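Local coordinates for protein lysyl oxidase (PDB 1W7C) that probably oxidises primary amines, including peptidyl lysine, with the help of copper and a topaquinone cofactor, at residues 159-167 with 250-258; 416-424 with 687-697. All coordinates share one frame; numbering follows the deposited sequence.

Contact 1: residues 159-167 with 250-258; sequences LEGLIGVPY and FVTLPKIDV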
# COMPACT_ATOMS: atom_id res chain seq x y z
N LEU A 159 8.78 21.99 42.03
CA LEU A 159 9.18 21.31 40.81
C LEU A 159 10.35 20.34 41.04
O LEU A 159 10.30 19.21 40.58
CB LEU A 159 9.51 22.31 39.72
CG LEU A 159 8.34 23.13 39.16
CD1 LEU A 159 8.90 24.28 38.31
CD2 LEU A 159 7.37 22.25 38.35
N GLU A 160 11.39 20.77 41.75
CA GLU A 160 12.54 19.89 42.00
C GLU A 160 12.13 18.71 42.86
O GLU A 160 12.56 17.59 42.62
CB GLU A 160 13.71 20.65 42.63
CG GLU A 160 14.95 19.78 42.79
CD GLU A 160 16.22 20.55 43.01
OE1 GLU A 160 16.15 21.66 43.56
OE2 GLU A 160 17.30 20.03 42.65
N GLY A 161 11.32 18.96 43.87
CA GLY A 161 10.83 17.91 44.74
C GLY A 161 10.05 16.83 44.02
O GLY A 161 10.24 15.65 44.29
N LEU A 162 9.15 17.23 43.12
CA LEU A 162 8.31 16.26 42.41
C LEU A 162 9.03 15.57 41.27
O LEU A 162 8.83 14.39 41.03
CB LEU A 162 7.04 16.96 41.87
CG LEU A 162 6.08 17.49 42.95
CD1 LEU A 162 4.91 18.23 42.30
CD2 LEU A 162 5.56 16.40 43.86
N ILE A 163 9.88 16.32 40.56
CA ILE A 163 10.44 15.87 39.28
C ILE A 163 11.85 15.30 39.41
O ILE A 163 12.21 14.40 38.67
CB ILE A 163 10.38 17.04 38.25
CG1 ILE A 163 8.91 17.40 38.01
CG2 ILE A 163 11.06 16.67 36.93
CD1 ILE A 163 8.69 18.72 37.29
N GLY A 164 12.65 15.85 40.33
CA GLY A 164 13.97 15.34 40.61
C GLY A 164 15.11 16.12 40.00
O GLY A 164 16.27 15.79 40.22
N VAL A 165 14.80 17.17 39.23
CA VAL A 165 15.83 18.06 38.70
C VAL A 165 15.37 19.49 38.94
O VAL A 165 14.17 19.74 39.08
CB VAL A 165 16.07 17.81 37.16
CG1 VAL A 165 16.45 16.35 36.88
CG2 VAL A 165 14.84 18.23 36.35
N PRO A 166 16.29 20.45 39.01
CA PRO A 166 15.89 21.85 39.21
C PRO A 166 15.24 22.44 37.95
O PRO A 166 15.32 21.88 36.85
CB PRO A 166 17.21 22.55 39.52
CG PRO A 166 18.24 21.73 38.87
CD PRO A 166 17.76 20.30 38.95
N TYR A 167 14.59 23.58 38.14
CA TYR A 167 13.92 24.30 37.07
C TYR A 167 14.78 24.49 35.82
O TYR A 167 14.26 24.37 34.71
CB TYR A 167 13.46 25.65 37.60
CG TYR A 167 12.71 26.53 36.63
CD1 TYR A 167 11.40 26.23 36.24
CD2 TYR A 167 13.28 27.70 36.13
CE1 TYR A 167 10.70 27.06 35.40
CE2 TYR A 167 12.58 28.54 35.29
CZ TYR A 167 11.29 28.21 34.91
OH TYR A 167 10.58 29.05 34.09
N PHE A 250 1.76 12.14 51.45
CA PHE A 250 1.87 12.62 50.06
C PHE A 250 2.54 11.59 49.17
O PHE A 250 3.63 11.11 49.50
CB PHE A 250 2.63 13.95 49.95
CG PHE A 250 2.57 14.56 48.59
CD1 PHE A 250 1.46 15.31 48.20
CD2 PHE A 250 3.60 14.36 47.67
CE1 PHE A 250 1.39 15.84 46.91
CE2 PHE A 250 3.54 14.88 46.40
CZ PHE A 250 2.43 15.62 46.01
N VAL A 251 1.92 11.31 48.03
CA VAL A 251 2.44 10.35 47.06
C VAL A 251 3.20 11.09 45.95
O VAL A 251 2.63 11.91 45.24
CB VAL A 251 1.30 9.47 46.47
CG1 VAL A 251 1.82 8.57 45.35
CG2 VAL A 251 0.65 8.64 47.60
N THR A 252 4.50 10.80 45.86
CA THR A 252 5.31 11.25 44.74
C THR A 252 5.46 10.09 43.77
O THR A 252 5.91 9.00 44.14
CB THR A 252 6.67 11.72 45.23
OG1 THR A 252 6.50 12.78 46.18
CG2 THR A 252 7.46 12.36 44.09
N LEU A 253 5.05 10.32 42.53
CA LEU A 253 5.15 9.28 41.53
C LEU A 253 6.61 9.08 41.10
O LEU A 253 7.44 9.98 41.25
CB LEU A 253 4.30 9.65 40.32
CG LEU A 253 2.80 9.74 40.55
CD1 LEU A 253 2.15 10.44 39.39
CD2 LEU A 253 2.19 8.35 40.78
N PRO A 254 6.93 7.89 40.59
CA PRO A 254 8.29 7.59 40.15
C PRO A 254 8.86 8.63 39.18
O PRO A 254 8.20 9.06 38.23
CB PRO A 254 8.15 6.22 39.48
CG PRO A 254 7.00 5.58 40.21
CD PRO A 254 6.04 6.72 40.44
N LYS A 255 10.09 9.02 39.44
CA LYS A 255 10.77 10.07 38.69
C LYS A 255 11.54 9.47 37.51
O LYS A 255 11.97 8.32 37.54
CB LYS A 255 11.71 10.87 39.61
CG LYS A 255 10.95 11.59 40.73
CD LYS A 255 11.89 12.24 41.75
CE LYS A 255 11.09 12.80 42.92
NZ LYS A 255 11.99 13.17 44.04
N ILE A 256 11.70 10.27 36.47
CA ILE A 256 12.47 9.90 35.31
C ILE A 256 13.93 9.71 35.71
O ILE A 256 14.49 10.52 36.45
CB ILE A 256 12.36 11.00 34.23
CG1 ILE A 256 10.92 11.08 33.72
CG2 ILE A 256 13.26 10.68 33.07
CD1 ILE A 256 10.59 12.39 32.98
N ASP A 257 14.55 8.64 35.20
CA ASP A 257 15.99 8.43 35.36
C ASP A 257 16.74 9.26 34.30
O ASP A 257 17.03 8.81 33.19
CB ASP A 257 16.34 6.95 35.25
CG ASP A 257 17.79 6.66 35.54
OD1 ASP A 257 18.60 7.60 35.70
OD2 ASP A 257 18.21 5.50 35.62
N VAL A 258 17.09 10.49 34.70
CA VAL A 258 17.74 11.44 33.79
C VAL A 258 19.21 11.14 33.51
O VAL A 258 19.79 11.71 32.59
CB VAL A 258 17.57 12.90 34.29
CG1 VAL A 258 16.09 13.25 34.44
CG2 VAL A 258 18.33 13.16 35.60
O HOH W 1 13.50 15.63 44.17
O HOH W 2 7.95 14.98 46.59
O HOH W 3 7.17 12.53 40.09
O HOH W 4 10.75 12.95 36.71
O HOH W 5 14.44 12.93 37.89

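Contact 2: residues 416-424 with 687-697; sequences ASYSAITQN and RDTTQQVFYTY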
# COMPACT_ATOMS: atom_id res chain seq x y z
N ALA A 416 2.11 -18.22 -25.75
CA ALA A 416 2.15 -18.36 -27.21
C ALA A 416 3.55 -18.06 -27.77
O ALA A 416 3.68 -17.39 -28.79
CB ALA A 416 1.09 -17.42 -27.82
N SER A 417 4.58 -18.56 -27.08
CA SER A 417 5.99 -18.45 -27.50
C SER A 417 6.56 -17.01 -27.45
O SER A 417 7.53 -16.70 -28.14
CB SER A 417 6.22 -19.10 -28.87
OG SER A 417 5.76 -20.44 -28.84
N TYR A 418 6.02 -16.17 -26.58
CA TYR A 418 6.61 -14.85 -26.33
C TYR A 418 6.52 -14.48 -24.87
O TYR A 418 5.74 -15.06 -24.10
CB TYR A 418 5.91 -13.77 -27.16
CG TYR A 418 4.48 -13.42 -26.71
CD1 TYR A 418 4.23 -12.49 -25.69
CD2 TYR A 418 3.38 -14.03 -27.32
CE1 TYR A 418 2.94 -12.21 -25.31
CE2 TYR A 418 2.06 -13.74 -26.93
CZ TYR A 418 1.85 -12.81 -25.92
OH TYR A 418 0.57 -12.48 -25.50
N SER A 419 7.38 -13.53 -24.47
CA SER A 419 7.21 -12.83 -23.21
C SER A 419 7.31 -11.36 -23.47
O SER A 419 8.23 -10.91 -24.15
CB SER A 419 8.27 -13.24 -22.19
OG SER A 419 8.06 -14.55 -21.73
N ALA A 420 6.35 -10.61 -22.94
CA ALA A 420 6.29 -9.17 -23.13
C ALA A 420 6.27 -8.55 -21.74
O ALA A 420 5.43 -8.88 -20.94
CB ALA A 420 5.04 -8.81 -23.91
N ILE A 421 7.25 -7.73 -21.41
CA ILE A 421 7.34 -7.10 -20.09
C ILE A 421 7.62 -5.60 -20.26
O ILE A 421 8.50 -5.24 -21.04
CB ILE A 421 8.50 -7.74 -19.20
CG1 ILE A 421 8.48 -9.27 -19.23
CG2 ILE A 421 8.42 -7.21 -17.77
CD1 ILE A 421 9.70 -9.87 -18.74
N THR A 422 6.91 -4.79 -19.50
CA THR A 422 7.10 -3.35 -19.49
C THR A 422 7.65 -2.94 -18.14
O THR A 422 7.11 -3.33 -17.12
CB THR A 422 5.77 -2.64 -19.74
OG1 THR A 422 5.32 -2.96 -21.06
CG2 THR A 422 5.96 -1.12 -19.68
N GLN A 423 8.73 -2.19 -18.15
CA GLN A 423 9.32 -1.63 -16.94
C GLN A 423 8.41 -0.56 -16.33
O GLN A 423 7.47 -0.08 -16.95
CB GLN A 423 10.72 -1.04 -17.21
CG GLN A 423 11.69 -2.01 -17.78
CD GLN A 423 13.01 -1.35 -18.02
OE1 GLN A 423 13.22 -0.80 -19.08
NE2 GLN A 423 13.90 -1.38 -17.05
N ASN A 424 8.73 -0.19 -15.10
CA ASN A 424 7.89 0.72 -14.31
C ASN A 424 8.71 1.88 -13.71
O ASN A 424 8.82 2.01 -12.52
CB ASN A 424 7.23 -0.10 -13.19
CG ASN A 424 6.05 0.55 -12.54
OD1 ASN A 424 5.53 1.59 -12.97
ND2 ASN A 424 5.56 -0.11 -11.48
N ARG A 687 1.46 1.62 -23.42
CA ARG A 687 1.98 0.71 -24.45
C ARG A 687 2.99 1.34 -25.41
O ARG A 687 3.78 0.63 -26.05
CB ARG A 687 0.83 0.12 -25.28
CG ARG A 687 -0.26 -0.68 -24.54
CD ARG A 687 0.20 -1.98 -23.85
NE ARG A 687 1.01 -1.65 -22.70
CZ ARG A 687 2.29 -1.95 -22.53
NH1 ARG A 687 2.91 -2.78 -23.36
NH2 ARG A 687 2.90 -1.48 -21.47
N ASP A 688 3.00 2.67 -25.48
CA ASP A 688 3.95 3.37 -26.32
C ASP A 688 5.35 3.61 -25.73
O ASP A 688 6.27 4.07 -26.42
CB ASP A 688 3.34 4.71 -26.78
CG ASP A 688 3.02 5.63 -25.65
OD1 ASP A 688 2.45 5.15 -24.66
OD2 ASP A 688 3.29 6.84 -25.68
N THR A 689 5.57 3.25 -24.47
CA THR A 689 6.90 3.41 -23.91
C THR A 689 7.91 2.52 -24.63
O THR A 689 7.58 1.42 -25.09
CB THR A 689 6.94 3.16 -22.38
OG1 THR A 689 8.24 3.50 -21.91
CG2 THR A 689 6.69 1.72 -21.97
N THR A 690 9.15 2.97 -24.71
CA THR A 690 10.22 2.12 -25.18
C THR A 690 10.80 1.26 -24.06
O THR A 690 11.63 0.39 -24.36
CB THR A 690 11.35 2.93 -25.75
OG1 THR A 690 11.94 3.72 -24.71
CG2 THR A 690 10.91 3.89 -26.88
N GLN A 691 10.40 1.50 -22.80
CA GLN A 691 11.01 0.79 -21.68
C GLN A 691 10.28 -0.55 -21.48
O GLN A 691 9.58 -0.77 -20.49
CB GLN A 691 10.95 1.66 -20.41
CG GLN A 691 11.65 3.00 -20.59
CD GLN A 691 13.11 2.86 -20.98
OE1 GLN A 691 13.92 2.33 -20.23
NE2 GLN A 691 13.44 3.32 -22.20
N GLN A 692 10.44 -1.41 -22.48
CA GLN A 692 9.81 -2.72 -22.49
C GLN A 692 10.64 -3.68 -23.32
O GLN A 692 11.56 -3.24 -24.04
CB GLN A 692 8.35 -2.62 -22.96
CG GLN A 692 8.11 -2.01 -24.31
CD GLN A 692 6.63 -2.06 -24.68
OE1 GLN A 692 6.10 -3.13 -24.93
NE2 GLN A 692 5.99 -0.90 -24.78
N VAL A 693 10.33 -4.97 -23.21
CA VAL A 693 11.02 -6.03 -23.97
C VAL A 693 9.94 -6.91 -24.59
O VAL A 693 8.89 -7.14 -24.00
CB VAL A 693 12.00 -6.86 -23.07
CG1 VAL A 693 11.27 -7.58 -21.96
CG2 VAL A 693 12.81 -7.83 -23.91
N PHE A 694 10.26 -7.41 -25.77
CA PHE A 694 9.44 -8.40 -26.45
C PHE A 694 10.37 -9.52 -26.87
O PHE A 694 11.20 -9.35 -27.74
CB PHE A 694 8.71 -7.79 -27.64
CG PHE A 694 7.76 -8.71 -28.35
CD1 PHE A 694 7.85 -8.93 -29.73
CD2 PHE A 694 6.75 -9.35 -27.66
CE1 PHE A 694 6.97 -9.76 -30.38
CE2 PHE A 694 5.85 -10.20 -28.31
CZ PHE A 694 5.96 -10.40 -29.66
N TYR A 695 10.24 -10.63 -26.18
CA TYR A 695 11.02 -11.84 -26.41
C TYR A 695 10.14 -12.80 -27.19
O TYR A 695 8.98 -13.00 -26.83
CB TYR A 695 11.36 -12.48 -25.05
CG TYR A 695 11.86 -13.91 -25.17
CD1 TYR A 695 10.96 -14.99 -25.19
CD2 TYR A 695 13.21 -14.17 -25.25
CE1 TYR A 695 11.41 -16.27 -25.34
CE2 TYR A 695 13.69 -15.47 -25.40
CZ TYR A 695 12.77 -16.52 -25.42
OH TYR A 695 13.22 -17.81 -25.55
N THR A 696 10.69 -13.40 -28.24
CA THR A 696 9.99 -14.45 -28.95
C THR A 696 10.86 -15.66 -29.12
O THR A 696 12.07 -15.54 -29.25
CB THR A 696 9.53 -13.98 -30.33
OG1 THR A 696 10.64 -13.45 -31.06
CG2 THR A 696 8.52 -12.82 -30.20
N TYR A 697 10.20 -16.82 -29.16
CA TYR A 697 10.89 -18.07 -29.41
C TYR A 697 10.24 -18.72 -30.63
O TYR A 697 9.03 -18.79 -30.72
CB TYR A 697 10.79 -18.99 -28.20
CG TYR A 697 11.44 -20.35 -28.39
CD1 TYR A 697 12.78 -20.55 -28.08
CD2 TYR A 697 10.71 -21.43 -28.89
CE1 TYR A 697 13.38 -21.80 -28.24
CE2 TYR A 697 11.30 -22.68 -29.06
CZ TYR A 697 12.63 -22.85 -28.73
OH TYR A 697 13.22 -24.08 -28.91

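Contact 1: residues 159-167 with 250-258
Lys255 turns its CG anti to the carbonyl carbon (chi1 -62°) and then runs fully extended. This lays the chain along the last carbonyls of helix 153-163. The motif is a helix C-terminus ended by a glycine of positive phi, Gly164, and met by a loop lysine. The loop follows helix 238-246.

Lys255 NZ donates to Gly161 O at 3.0 Å. The ammonium stands tilted from that carbonyl plane. Lys255 CE passes 3.3 Å from Leu162 O, so the aliphatic part of the chain also borders the helix end. Lys255 NZ further donates to a water, which in turn donates to Glu160 O. The positive charge would probably be favoured by the partial negative charge of a helix C-terminus. Gly164 CA lies beside Lys255 CD. A CB on Gly164 would fall only 3.2 Å from Lys255 CD and, at this positive phi, would also collide with Ile163 O.

Apolar contacts lie at both ends of the loop segment. Phe250 CG is anti to the backbone N (chi1 -171°), which brings the ring edge to Leu162. Leu162 CD2 meets Phe250 CE2 at 3.6 Å, near the ring plane, and the two side chains cross at about a right angle. Tyr230 of strand 224-230 touches both. At the other end Val165 CG1 and Val258 CG2 meet tip to tip at 3.9 Å. Ile195 of strand 187-195 touches both valines. The contact thus joins the helix end and the loop over one antiparallel sheet.

Waters fill in between the backbones. One donates to both Leu162 O and Leu253 O. Two more donate to Ile163 O: one accepts from Ile256 N at 2.9 Å, and the other donates to Ile256 O at 2.8 Å.

Contact 2: residues 416-424 with 687-697
Thr422 OG1 is gripped by both terminal nitrogens of Arg687. Arg687 NH2 donates to Thr422 OG1 at 2.9 Å, with the oxygen close to the guanidinium plane. The bond from Arg687 NH1 to Thr422 OG1 is weak, at 3.3 Å. The guanidinium is held further by Glu684, which forms a salt bridge to NE, and by Ile266 O of the second subunit, which accepts from NH1.

Gln692 starts on the same sheet face as Thr422. Gln692 NE2 donates to Arg687 O and, at 2.8 Å, to Thr689 O. With an alanine in place of Gln692, the carbonyls of Arg687 and Thr689 would lose this shared donor, and the turn leading into the strand would probably be less firmly held.

Phe694 CE2 packs on Tyr418 CB at 3.8 Å. Their rings are oblique, with planes 45° apart. Tyr418 OH bonds to Asn199 O of the second subunit.

Backbone bonds pair Ser419 with Tyr695 and Ile421 with Val693. Tyr697 N donates to Ser417 O, and Gln423 N to Gln691 O. This is a regular antiparallel strand pair, part of a sheet that packs against the partner subunit of the dimer.

Overall arrangement
Contact 1 and contact 2 lie on opposite sides of the chain's centre. Their centres are about 68 Å apart and they share no element. Contact 1 is partly buried. It joins a helix end to an irregular loop, no other protein chain touches it, and ordered waters mediate much of its polar chemistry. Contact 2 is buried. It joins two strands of regular register, and direct backbone hydrogen bonds do most of the work. Charge is used differently too: a lysine meets helix carbonyls in contact 1, while an arginine meets a threonine hydroxyl in contact 2. The second subunit supplies further partners to 416-424 and 687-697. Both contacts lie away from the copper, topaquinone and calcium sites.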